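Bromoperoxidase A1 (Streptomyces aureofaciens, PDB 1A8Q) is a cofactor-free, non-heme haloperoxidase of the alpha/beta hydrolase superfamily that can brominate and may chlorinate substrates in 7-chlorotetracycline biosynthesis. Local coordinates at residues A[13-18]-A[48-53]; A[36-41]-A[262-267]; A[120-125]-A[202-207]; A[209-214]-A[237-242]. All coordinates share one frame; numbering follows the deposited sequence.

Interaction 1 (A[13-18]-A[48-53]); sequences YKDWGQ and RGIAHD
Residues Y13 to W16 run antiparallel to G49 to H52, with 177° between the two strand directions and 4.5 Å between the strand axes. They pair strand 10-16 with strand 48-52 in the central mixed sheet of the alpha/beta hydrolase fold, at the point where its antiparallel N-terminal end meets the parallel part. K14 with A51 and W16 with G49 are hydrogen-bonded pairs, each with two backbone bonds, among them W16 N to G49 O at 2.8 Å; Y13 with H52 and D15 with I50 are the non-hydrogen-bonded pairs between and beside them.

On the face that carries K14, W16 and A51, the indole of W16 leans on helix 36-44. The K14 chain is bent near its tip, where NZ forms a salt bridge with D33. K14 NZ also donates to a water at 2.9 Å, and this water lies close to A51 O and D53 OD1.

The other face holds Y13, D15, I50 and H52. The rings of Y13 and H52 diverge, leaving Y13 CB 3.8 Å from H52 CB. Y13 lies alongside I50, with Y13 CD2 4.2 Å from I50 CG2. D15 turns CG anti to its backbone N (chi1 177°), which carries the carboxylate across to the extended chain of R48. There the guanidinium grips it side-on in a bidentate salt bridge, the two planes only 10° apart: R48 NE reaches D15 OD1 at 2.9 Å, and R48 NH2 meets the syn lone pair of D15 OD2 at 2.8 Å.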
# COMPACT_ATOMS: atom_id res chain seq x y z
N TYR A 13 -12.61 -0.64 9.58
CA TYR A 13 -12.64 -0.61 8.13
C TYR A 13 -13.90 0.13 7.66
O TYR A 13 -14.86 0.22 8.42
CB TYR A 13 -12.57 -2.00 7.44
CG TYR A 13 -13.73 -2.90 7.83
CD1 TYR A 13 -13.81 -3.59 9.01
CD2 TYR A 13 -14.78 -3.01 6.90
CE1 TYR A 13 -14.90 -4.38 9.33
CE2 TYR A 13 -15.88 -3.83 7.19
CZ TYR A 13 -15.92 -4.49 8.39
OH TYR A 13 -17.02 -5.28 8.70
N LYS A 14 -13.79 0.63 6.45
CA LYS A 14 -14.93 1.21 5.72
C LYS A 14 -15.46 0.18 4.73
O LYS A 14 -14.65 -0.56 4.17
CB LYS A 14 -14.41 2.39 4.89
CG LYS A 14 -14.10 3.60 5.77
CD LYS A 14 -13.68 4.78 4.96
CE LYS A 14 -12.21 5.16 5.00
NZ LYS A 14 -11.71 5.32 6.41
N ASP A 15 -16.81 0.09 4.61
CA ASP A 15 -17.35 -0.95 3.70
C ASP A 15 -18.52 -0.30 2.97
O ASP A 15 -19.56 -0.03 3.64
CB ASP A 15 -17.82 -2.12 4.56
CG ASP A 15 -18.48 -3.27 3.81
OD1 ASP A 15 -18.66 -3.13 2.60
OD2 ASP A 15 -18.80 -4.27 4.45
N TRP A 16 -18.26 0.08 1.74
CA TRP A 16 -19.25 0.88 1.00
C TRP A 16 -19.81 0.11 -0.18
O TRP A 16 -19.07 -0.51 -0.92
CB TRP A 16 -18.51 2.11 0.46
CG TRP A 16 -18.12 3.16 1.49
CD1 TRP A 16 -18.39 3.15 2.83
CD2 TRP A 16 -17.35 4.33 1.24
NE1 TRP A 16 -17.83 4.24 3.43
CE2 TRP A 16 -17.21 5.01 2.48
CE3 TRP A 16 -16.80 4.92 0.10
CZ2 TRP A 16 -16.52 6.21 2.59
CZ3 TRP A 16 -16.11 6.11 0.19
CH2 TRP A 16 -15.99 6.76 1.46
N GLY A 17 -21.12 0.27 -0.41
CA GLY A 17 -21.65 -0.29 -1.66
C GLY A 17 -21.98 -1.76 -1.63
O GLY A 17 -21.87 -2.50 -0.67
N GLN A 18 -22.42 -2.21 -2.82
CA GLN A 18 -22.80 -3.58 -3.08
C GLN A 18 -22.19 -4.01 -4.42
O GLN A 18 -21.92 -3.17 -5.30
CB GLN A 18 -24.33 -3.75 -3.15
CG GLN A 18 -25.02 -4.11 -1.86
CD GLN A 18 -25.27 -2.94 -0.94
OE1 GLN A 18 -24.83 -2.97 0.23
NE2 GLN A 18 -25.93 -1.90 -1.44
N ARG A 48 -18.23 -3.14 -4.61
CA ARG A 48 -18.24 -2.94 -3.14
C ARG A 48 -16.80 -2.52 -2.82
O ARG A 48 -15.89 -3.28 -3.17
CB ARG A 48 -18.63 -4.22 -2.47
CG ARG A 48 -18.66 -4.20 -0.96
CD ARG A 48 -19.20 -5.51 -0.40
NE ARG A 48 -19.11 -5.50 1.07
CZ ARG A 48 -19.41 -6.61 1.76
NH1 ARG A 48 -19.80 -7.73 1.11
NH2 ARG A 48 -19.34 -6.66 3.07
N GLY A 49 -16.64 -1.44 -2.06
CA GLY A 49 -15.25 -0.96 -1.83
C GLY A 49 -15.01 -1.08 -0.33
O GLY A 49 -15.80 -0.56 0.46
N ILE A 50 -13.88 -1.73 0.03
CA ILE A 50 -13.59 -1.92 1.44
C ILE A 50 -12.17 -1.42 1.70
O ILE A 50 -11.26 -1.67 0.91
CB ILE A 50 -13.65 -3.42 1.81
CG1 ILE A 50 -15.12 -3.88 1.85
CG2 ILE A 50 -13.04 -3.74 3.18
CD1 ILE A 50 -15.28 -5.35 1.56
N ALA A 51 -11.97 -0.70 2.82
CA ALA A 51 -10.57 -0.27 3.10
C ALA A 51 -10.37 -0.30 4.61
O ALA A 51 -11.09 0.37 5.36
CB ALA A 51 -10.25 1.11 2.55
N HIS A 52 -9.42 -1.15 5.04
CA HIS A 52 -9.18 -1.33 6.46
C HIS A 52 -7.97 -0.52 6.88
O HIS A 52 -7.17 -0.08 6.06
CB HIS A 52 -8.91 -2.80 6.85
CG HIS A 52 -7.76 -3.41 6.10
ND1 HIS A 52 -7.71 -3.47 4.74
CD2 HIS A 52 -6.60 -3.98 6.56
CE1 HIS A 52 -6.61 -4.07 4.34
NE2 HIS A 52 -5.91 -4.40 5.42
N ASP A 53 -7.88 -0.28 8.19
CA ASP A 53 -6.73 0.39 8.76
C ASP A 53 -5.83 -0.71 9.40
O ASP A 53 -6.33 -1.51 10.20
CB ASP A 53 -7.17 1.31 9.92
CG ASP A 53 -7.96 2.53 9.44
OD1 ASP A 53 -8.03 2.83 8.23
OD2 ASP A 53 -8.50 3.23 10.33
O HOH W 1 -10.49 2.75 6.90
O HOH W 2 -9.43 5.51 8.61

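Interaction 2 (A[36-41]-A[262-267]); sequences QDQLKA and EKFNRD
Helix 36-44 and the C-terminal helix 260-272 of the alpha/beta hydrolase fold meet here through Q38, A41, F264 and N265. The short segments cross at -39° with their axes 10.3 Å apart, a distance bridged by side chains rather than by close backbone approach. N265 points toward helix 36-44 and is the hub on its side. Q38, bent at chi2 (71°), crosses it at about a right angle and donates from NE2 to N265 OD1 at 3.1 Å, through a bond bent to 146° at the hydrogen. The aliphatic part of Q38 lies against the same oxygen, with Q38 CG 3.3 Å from N265 OD1. That carbon also reaches the edge of the F264 ring, 4.1 Å from F264 CD2. On the other branch of the asparagine amide, N265 ND2 rests 3.8 Å from the methyl CB of A41. Nearby, D37 forms a salt bridge with K261, which adds a charged tie between the same two helices. Q38 NE2 has its stronger partner in A255 O, so this one amide nitrogen joins the carbonyl of A255 to the side chain of N265. Two acceptors at one NH2 group should fix the rotation of the Q38 amide, with the apolar CG-F264 contact restraining the chain beneath it.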
# COMPACT_ATOMS: atom_id res chain seq x y z
N GLN A 36 -10.00 7.20 -0.01
CA GLN A 36 -11.41 7.60 -0.21
C GLN A 36 -11.72 7.93 -1.66
O GLN A 36 -12.85 7.65 -2.06
CB GLN A 36 -11.72 8.81 0.69
CG GLN A 36 -11.78 8.26 2.14
CD GLN A 36 -12.81 9.00 2.99
OE1 GLN A 36 -13.79 9.51 2.45
NE2 GLN A 36 -12.57 9.04 4.29
N ASP A 37 -10.82 8.55 -2.40
CA ASP A 37 -11.13 8.87 -3.80
C ASP A 37 -11.42 7.58 -4.59
O ASP A 37 -12.36 7.57 -5.40
CB ASP A 37 -9.97 9.62 -4.41
CG ASP A 37 -9.74 11.02 -3.85
OD1 ASP A 37 -10.49 11.97 -4.13
OD2 ASP A 37 -8.70 11.18 -3.20
N GLN A 38 -10.60 6.57 -4.40
CA GLN A 38 -10.77 5.31 -5.13
C GLN A 38 -11.95 4.52 -4.65
O GLN A 38 -12.65 3.85 -5.43
CB GLN A 38 -9.49 4.41 -4.99
CG GLN A 38 -8.35 5.04 -5.75
CD GLN A 38 -7.76 6.30 -5.16
OE1 GLN A 38 -7.58 6.39 -3.95
NE2 GLN A 38 -7.45 7.26 -6.02
N LEU A 39 -12.28 4.58 -3.34
CA LEU A 39 -13.45 3.90 -2.82
C LEU A 39 -14.73 4.47 -3.49
O LEU A 39 -15.55 3.66 -3.94
CB LEU A 39 -13.61 4.19 -1.31
CG LEU A 39 -12.65 3.28 -0.49
CD1 LEU A 39 -12.63 3.88 0.93
CD2 LEU A 39 -13.09 1.84 -0.46
N LYS A 40 -14.82 5.77 -3.61
CA LYS A 40 -16.00 6.36 -4.28
C LYS A 40 -16.01 5.93 -5.75
O LYS A 40 -17.07 5.54 -6.27
CB LYS A 40 -16.05 7.89 -4.13
CG LYS A 40 -17.16 8.51 -5.02
CD LYS A 40 -17.36 9.98 -4.69
CE LYS A 40 -18.26 10.64 -5.77
NZ LYS A 40 -19.59 9.99 -5.70
N ALA A 41 -14.88 6.03 -6.42
CA ALA A 41 -14.83 5.67 -7.85
C ALA A 41 -15.32 4.25 -8.07
O ALA A 41 -16.10 4.03 -9.01
CB ALA A 41 -13.44 5.84 -8.40
N GLU A 262 -7.03 10.75 -10.99
CA GLU A 262 -8.06 10.40 -11.97
C GLU A 262 -7.53 9.41 -13.03
O GLU A 262 -8.32 8.56 -13.48
CB GLU A 262 -8.57 11.65 -12.68
CG GLU A 262 -9.34 12.55 -11.72
CD GLU A 262 -8.53 13.46 -10.84
OE1 GLU A 262 -7.31 13.64 -10.94
OE2 GLU A 262 -9.12 14.11 -9.93
N LYS A 263 -6.25 9.55 -13.33
CA LYS A 263 -5.63 8.60 -14.28
C LYS A 263 -5.65 7.22 -13.67
O LYS A 263 -6.00 6.22 -14.33
CB LYS A 263 -4.25 9.11 -14.66
CG LYS A 263 -3.44 8.24 -15.61
CD LYS A 263 -1.99 8.75 -15.59
CE LYS A 263 -1.15 7.95 -16.58
NZ LYS A 263 0.06 8.79 -16.91
N PHE A 264 -5.27 7.09 -12.36
CA PHE A 264 -5.28 5.78 -11.73
C PHE A 264 -6.68 5.24 -11.63
O PHE A 264 -6.95 4.07 -11.86
CB PHE A 264 -4.65 5.84 -10.30
CG PHE A 264 -4.67 4.51 -9.61
CD1 PHE A 264 -3.86 3.45 -10.08
CD2 PHE A 264 -5.46 4.27 -8.50
CE1 PHE A 264 -3.93 2.22 -9.48
CE2 PHE A 264 -5.48 3.05 -7.86
CZ PHE A 264 -4.70 2.01 -8.35
N ASN A 265 -7.68 6.08 -11.27
CA ASN A 265 -9.03 5.58 -11.16
C ASN A 265 -9.49 4.98 -12.52
O ASN A 265 -10.16 3.95 -12.52
CB ASN A 265 -9.96 6.73 -10.76
CG ASN A 265 -9.83 7.17 -9.30
OD1 ASN A 265 -9.11 6.49 -8.56
ND2 ASN A 265 -10.54 8.24 -8.95
N ARG A 266 -9.14 5.66 -13.58
CA ARG A 266 -9.53 5.21 -14.94
C ARG A 266 -8.88 3.85 -15.25
O ARG A 266 -9.56 2.89 -15.64
CB ARG A 266 -9.05 6.26 -15.92
CG ARG A 266 -9.59 6.24 -17.35
CD ARG A 266 -9.70 7.71 -17.80
NE ARG A 266 -10.90 7.96 -18.60
CZ ARG A 266 -10.88 8.54 -19.81
NH1 ARG A 266 -9.76 8.96 -20.38
NH2 ARG A 266 -12.02 8.71 -20.47
N ASP A 267 -7.60 3.71 -14.93
CA ASP A 267 -6.91 2.43 -15.15
C ASP A 267 -7.46 1.31 -14.30
O ASP A 267 -7.52 0.14 -14.68
CB ASP A 267 -5.39 2.53 -14.96
CG ASP A 267 -4.73 3.23 -16.11
OD1 ASP A 267 -5.31 3.22 -17.25
OD2 ASP A 267 -3.65 3.84 -15.99

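Interaction 3 (A[120-125]-A[202-207]); sequences AIPPVM and TDFTED
I121 meets F204 where the chain leaves the alpha/beta hydrolase core after strand 112-118 for the helical cap and where it comes back, just before helix 205-208. I121 CG1 stands between its backbone N and carbonyl carbon, the crowded position (chi1 65°), and this brings I121 CD1 to 3.6 Å from F204 CE2. The I121 side chain is also about 5 Å from that of S94 of the catalytic triad, so the packing borders the active site. The F204 ring is held further by F69, edge-to-face, and by the methyl of T202, which lies over one face near the rim.

P122 adds its CB, 4.1 Å from F204 CB. A cis peptide then leads into P123, whose carbonyl O accepts the backbone bond from F204 N, short at 2.7 Å and nearly straight (178°). P123 CB touches T205 OG1 at 3.5 Å. That hydroxyl is positioned by D203, whose OD1 accepts from it on the syn lone pair; the same oxygen takes T205 N nearly along its C-O axis, and this second bond closes an Asx turn at the start of helix 205-208.

V124 lays its side chain against the opposing backbone, with V124 CG2 3.7 Å from T202 O. At M125 the link is a single water, which accepts from M125 N at 2.9 Å and donates to T202 O at 2.8 Å.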
# COMPACT_ATOMS: atom_id res chain seq x y z
N ALA A 120 4.44 -0.27 -5.30
CA ALA A 120 4.59 -1.21 -4.22
C ALA A 120 6.02 -1.71 -4.03
O ALA A 120 6.78 -1.76 -4.99
CB ALA A 120 3.66 -2.40 -4.49
N ILE A 121 6.30 -2.15 -2.82
CA ILE A 121 7.63 -2.60 -2.47
C ILE A 121 8.14 -3.91 -3.07
O ILE A 121 9.38 -4.01 -3.10
CB ILE A 121 7.79 -2.66 -0.94
CG1 ILE A 121 6.89 -3.71 -0.30
CG2 ILE A 121 7.58 -1.25 -0.33
CD1 ILE A 121 7.14 -3.89 1.21
N PRO A 122 7.35 -4.88 -3.46
CA PRO A 122 7.94 -6.14 -3.99
C PRO A 122 8.75 -5.83 -5.21
O PRO A 122 8.50 -4.91 -5.98
CB PRO A 122 6.75 -7.05 -4.27
CG PRO A 122 5.67 -6.50 -3.35
CD PRO A 122 5.91 -5.00 -3.41
N PRO A 123 9.82 -6.64 -5.46
CA PRO A 123 10.14 -7.78 -4.66
C PRO A 123 10.93 -7.53 -3.38
O PRO A 123 10.65 -8.21 -2.41
CB PRO A 123 11.06 -8.64 -5.59
CG PRO A 123 10.95 -8.00 -6.92
CD PRO A 123 10.58 -6.55 -6.75
N VAL A 124 11.89 -6.64 -3.41
CA VAL A 124 12.68 -6.34 -2.21
C VAL A 124 13.28 -4.96 -2.39
O VAL A 124 13.75 -4.60 -3.46
CB VAL A 124 13.73 -7.41 -1.87
CG1 VAL A 124 14.72 -7.61 -3.00
CG2 VAL A 124 14.43 -7.05 -0.56
N MET A 125 13.26 -4.12 -1.32
CA MET A 125 13.79 -2.79 -1.44
C MET A 125 15.28 -2.59 -1.20
O MET A 125 15.87 -1.75 -1.88
CB MET A 125 13.08 -1.91 -0.34
CG MET A 125 11.58 -1.86 -0.74
SD MET A 125 11.28 -0.28 -1.54
CE MET A 125 11.33 0.78 -0.08
N THR A 202 12.27 -7.00 3.85
CA THR A 202 11.61 -8.28 3.58
C THR A 202 11.62 -8.57 2.09
O THR A 202 11.34 -7.69 1.30
CB THR A 202 10.15 -8.27 4.09
OG1 THR A 202 10.14 -8.00 5.51
CG2 THR A 202 9.44 -9.59 3.83
N ASP A 203 11.94 -9.83 1.74
CA ASP A 203 11.97 -10.17 0.29
C ASP A 203 10.74 -10.95 -0.05
O ASP A 203 10.44 -12.02 0.52
CB ASP A 203 13.28 -10.97 0.07
CG ASP A 203 13.51 -11.38 -1.35
OD1 ASP A 203 12.57 -11.36 -2.16
OD2 ASP A 203 14.65 -11.73 -1.73
N PHE A 204 9.96 -10.48 -1.05
CA PHE A 204 8.73 -11.16 -1.42
C PHE A 204 8.87 -11.89 -2.75
O PHE A 204 7.86 -12.34 -3.29
CB PHE A 204 7.58 -10.12 -1.64
CG PHE A 204 7.34 -9.33 -0.36
CD1 PHE A 204 6.55 -9.84 0.64
CD2 PHE A 204 7.98 -8.12 -0.21
CE1 PHE A 204 6.36 -9.11 1.82
CE2 PHE A 204 7.81 -7.38 0.98
CZ PHE A 204 6.98 -7.90 1.96
N THR A 205 10.11 -12.09 -3.21
CA THR A 205 10.23 -12.77 -4.52
C THR A 205 9.50 -14.10 -4.56
O THR A 205 8.79 -14.34 -5.54
CB THR A 205 11.73 -12.98 -4.81
OG1 THR A 205 12.41 -11.73 -4.81
CG2 THR A 205 11.92 -13.59 -6.21
N GLU A 206 9.65 -14.97 -3.56
CA GLU A 206 8.99 -16.28 -3.60
C GLU A 206 7.48 -16.24 -3.48
O GLU A 206 6.78 -17.10 -4.03
CB GLU A 206 9.63 -17.23 -2.60
CG GLU A 206 11.12 -17.46 -2.93
CD GLU A 206 11.33 -18.06 -4.32
OE1 GLU A 206 10.72 -19.11 -4.59
OE2 GLU A 206 12.07 -17.49 -5.15
N ASP A 207 6.94 -15.21 -2.80
CA ASP A 207 5.50 -15.05 -2.77
C ASP A 207 4.95 -14.63 -4.15
O ASP A 207 3.86 -15.10 -4.52
CB ASP A 207 5.11 -13.93 -1.77
CG ASP A 207 5.34 -14.31 -0.32
OD1 ASP A 207 5.16 -15.49 0.09
OD2 ASP A 207 5.70 -13.40 0.44
O HOH W 3 11.47 -4.97 0.79

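Interaction 4 (A[209-214]-A[237-242]); sequences KKFDIP and QIIPNA
F211 turns CG anti to its carbonyl carbon (chi1 -84°), and I239 holds CG2 anti to its backbone N and CG1 beside it (chi1 -67°); these settings direct the CG2 methyl at F211. I239 CG2 packs 3.8 Å from F211 CB, while the CG1 branch passes more loosely over one ring face, with I239 CD1 4.3 Å above the plane of the F211 ring and offset to the rim. L100 and V104 of helix 96-107 also touch this ring. The pyrrolidine of P240 takes the backbone side of F211: P240 CG is 3.5 Å from F211 O. Farther out, K209 lends its aliphatic part, its CG 3.8 Å from I238 CG2, before the extended chain carries NZ to a salt bridge with E206.

Polar linkage between the segments comes from a water that donates to I213 O at 2.8 Å and to P240 O at 2.7 Å. P240 and N241 are the central residues of a type II turn from I239 to A242. The contact sets the entry to strand 215-220, the first strand of a beta-alpha-beta unit, beside the turn that leads from its helix, 232-238, into its second strand, 243-247, the neighbouring parallel strand of the alpha/beta hydrolase sheet.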
# COMPACT_ATOMS: atom_id res chain seq x y z
N LYS A 209 6.01 -15.43 -7.04
CA LYS A 209 5.95 -16.57 -7.98
C LYS A 209 4.71 -17.42 -7.76
O LYS A 209 4.33 -18.27 -8.61
CB LYS A 209 7.23 -17.39 -7.81
CG LYS A 209 8.53 -16.74 -8.26
CD LYS A 209 9.70 -17.66 -7.85
CE LYS A 209 11.05 -17.12 -8.29
NZ LYS A 209 12.13 -18.10 -7.86
N LYS A 210 4.00 -17.31 -6.65
CA LYS A 210 2.78 -18.03 -6.36
C LYS A 210 1.53 -17.33 -6.89
O LYS A 210 0.46 -17.92 -6.75
CB LYS A 210 2.64 -18.28 -4.86
CG LYS A 210 3.83 -19.11 -4.36
CD LYS A 210 3.63 -19.54 -2.92
CE LYS A 210 4.34 -20.89 -2.71
NZ LYS A 210 3.48 -21.99 -3.27
N PHE A 211 1.67 -16.16 -7.47
CA PHE A 211 0.49 -15.47 -8.02
C PHE A 211 -0.01 -16.27 -9.23
O PHE A 211 0.84 -16.76 -9.99
CB PHE A 211 0.86 -14.07 -8.45
CG PHE A 211 0.85 -12.99 -7.37
CD1 PHE A 211 1.57 -13.17 -6.22
CD2 PHE A 211 0.17 -11.81 -7.60
CE1 PHE A 211 1.58 -12.18 -5.23
CE2 PHE A 211 0.17 -10.81 -6.63
CZ PHE A 211 0.88 -11.00 -5.45
N ASP A 212 -1.30 -16.43 -9.35
CA ASP A 212 -1.86 -17.14 -10.50
C ASP A 212 -3.15 -16.43 -10.93
O ASP A 212 -4.15 -17.07 -11.28
CB ASP A 212 -2.10 -18.60 -10.12
CG ASP A 212 -3.06 -18.86 -9.00
OD1 ASP A 212 -3.51 -17.92 -8.30
OD2 ASP A 212 -3.44 -20.03 -8.76
N ILE A 213 -3.23 -15.14 -10.59
CA ILE A 213 -4.39 -14.32 -10.94
C ILE A 213 -3.90 -13.12 -11.72
O ILE A 213 -2.74 -12.74 -11.58
CB ILE A 213 -5.11 -13.80 -9.66
CG1 ILE A 213 -4.12 -13.08 -8.74
CG2 ILE A 213 -5.79 -14.97 -8.94
CD1 ILE A 213 -4.81 -12.51 -7.50
N PRO A 214 -4.72 -12.47 -12.55
CA PRO A 214 -4.30 -11.32 -13.32
C PRO A 214 -3.80 -10.25 -12.34
O PRO A 214 -4.50 -10.07 -11.35
CB PRO A 214 -5.56 -10.85 -14.04
CG PRO A 214 -6.50 -11.98 -13.99
CD PRO A 214 -6.10 -12.90 -12.86
N GLN A 237 7.92 -8.55 -14.01
CA GLN A 237 8.58 -9.67 -14.70
C GLN A 237 8.44 -10.99 -13.97
O GLN A 237 8.46 -12.07 -14.61
CB GLN A 237 10.05 -9.33 -14.90
CG GLN A 237 10.35 -8.20 -15.84
CD GLN A 237 9.95 -8.38 -17.30
OE1 GLN A 237 9.65 -9.48 -17.77
NE2 GLN A 237 9.94 -7.27 -18.05
N ILE A 238 8.33 -11.00 -12.66
CA ILE A 238 8.24 -12.22 -11.86
C ILE A 238 6.85 -12.77 -11.75
O ILE A 238 6.61 -14.00 -11.70
CB ILE A 238 8.77 -11.98 -10.43
CG1 ILE A 238 10.23 -11.52 -10.51
CG2 ILE A 238 8.59 -13.22 -9.56
CD1 ILE A 238 10.80 -11.07 -9.19
N ILE A 239 5.86 -11.89 -11.52
CA ILE A 239 4.48 -12.35 -11.40
C ILE A 239 4.01 -12.89 -12.75
O ILE A 239 4.08 -12.16 -13.73
CB ILE A 239 3.58 -11.15 -11.00
CG1 ILE A 239 3.98 -10.71 -9.58
CG2 ILE A 239 2.12 -11.57 -11.08
CD1 ILE A 239 3.35 -9.34 -9.26
N PRO A 240 3.53 -14.12 -12.82
CA PRO A 240 3.10 -14.68 -14.09
C PRO A 240 2.00 -13.84 -14.73
O PRO A 240 1.07 -13.46 -14.00
CB PRO A 240 2.57 -16.05 -13.71
CG PRO A 240 3.28 -16.41 -12.44
CD PRO A 240 3.42 -15.08 -11.70
N ASN A 241 2.08 -13.51 -16.00
CA ASN A 241 1.07 -12.76 -16.72
C ASN A 241 0.78 -11.33 -16.27
O ASN A 241 -0.14 -10.70 -16.78
CB ASN A 241 -0.27 -13.54 -16.73
CG ASN A 241 -0.12 -14.89 -17.44
OD1 ASN A 241 0.54 -14.96 -18.47
ND2 ASN A 241 -0.65 -15.93 -16.83
N ALA A 242 1.60 -10.73 -15.43
CA ALA A 242 1.37 -9.36 -14.97
C ALA A 242 1.44 -8.33 -16.06
O ALA A 242 2.22 -8.46 -17.03
CB ALA A 242 2.46 -9.08 -13.91
O HOH W 4 -0.47 -14.27 -11.94

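Overall arrangement
From the N terminus, interaction 1 closes a first loop, from strand 10-16 to strand 48-52. Helix 36-44 lies inside that loop and is one partner of interaction 2, whose other partner is the C-terminal helix; interactions 1 and 2 therefore cross along the chain, and they touch where W16 and G49 pack on L39. Nested within the long loop of interaction 2 come interactions 3 and 4, one after the other: 120-125 with 202-207 closes the cap excursion, and 209-214 with 237-242 closes a short loop that holds strand 215-220 and most of helix 232-238. These two meet as P123 and T205 pack on I238. Interactions 2 and 3 lie on opposite sides of the chain's centre, about 25 Å apart between centres.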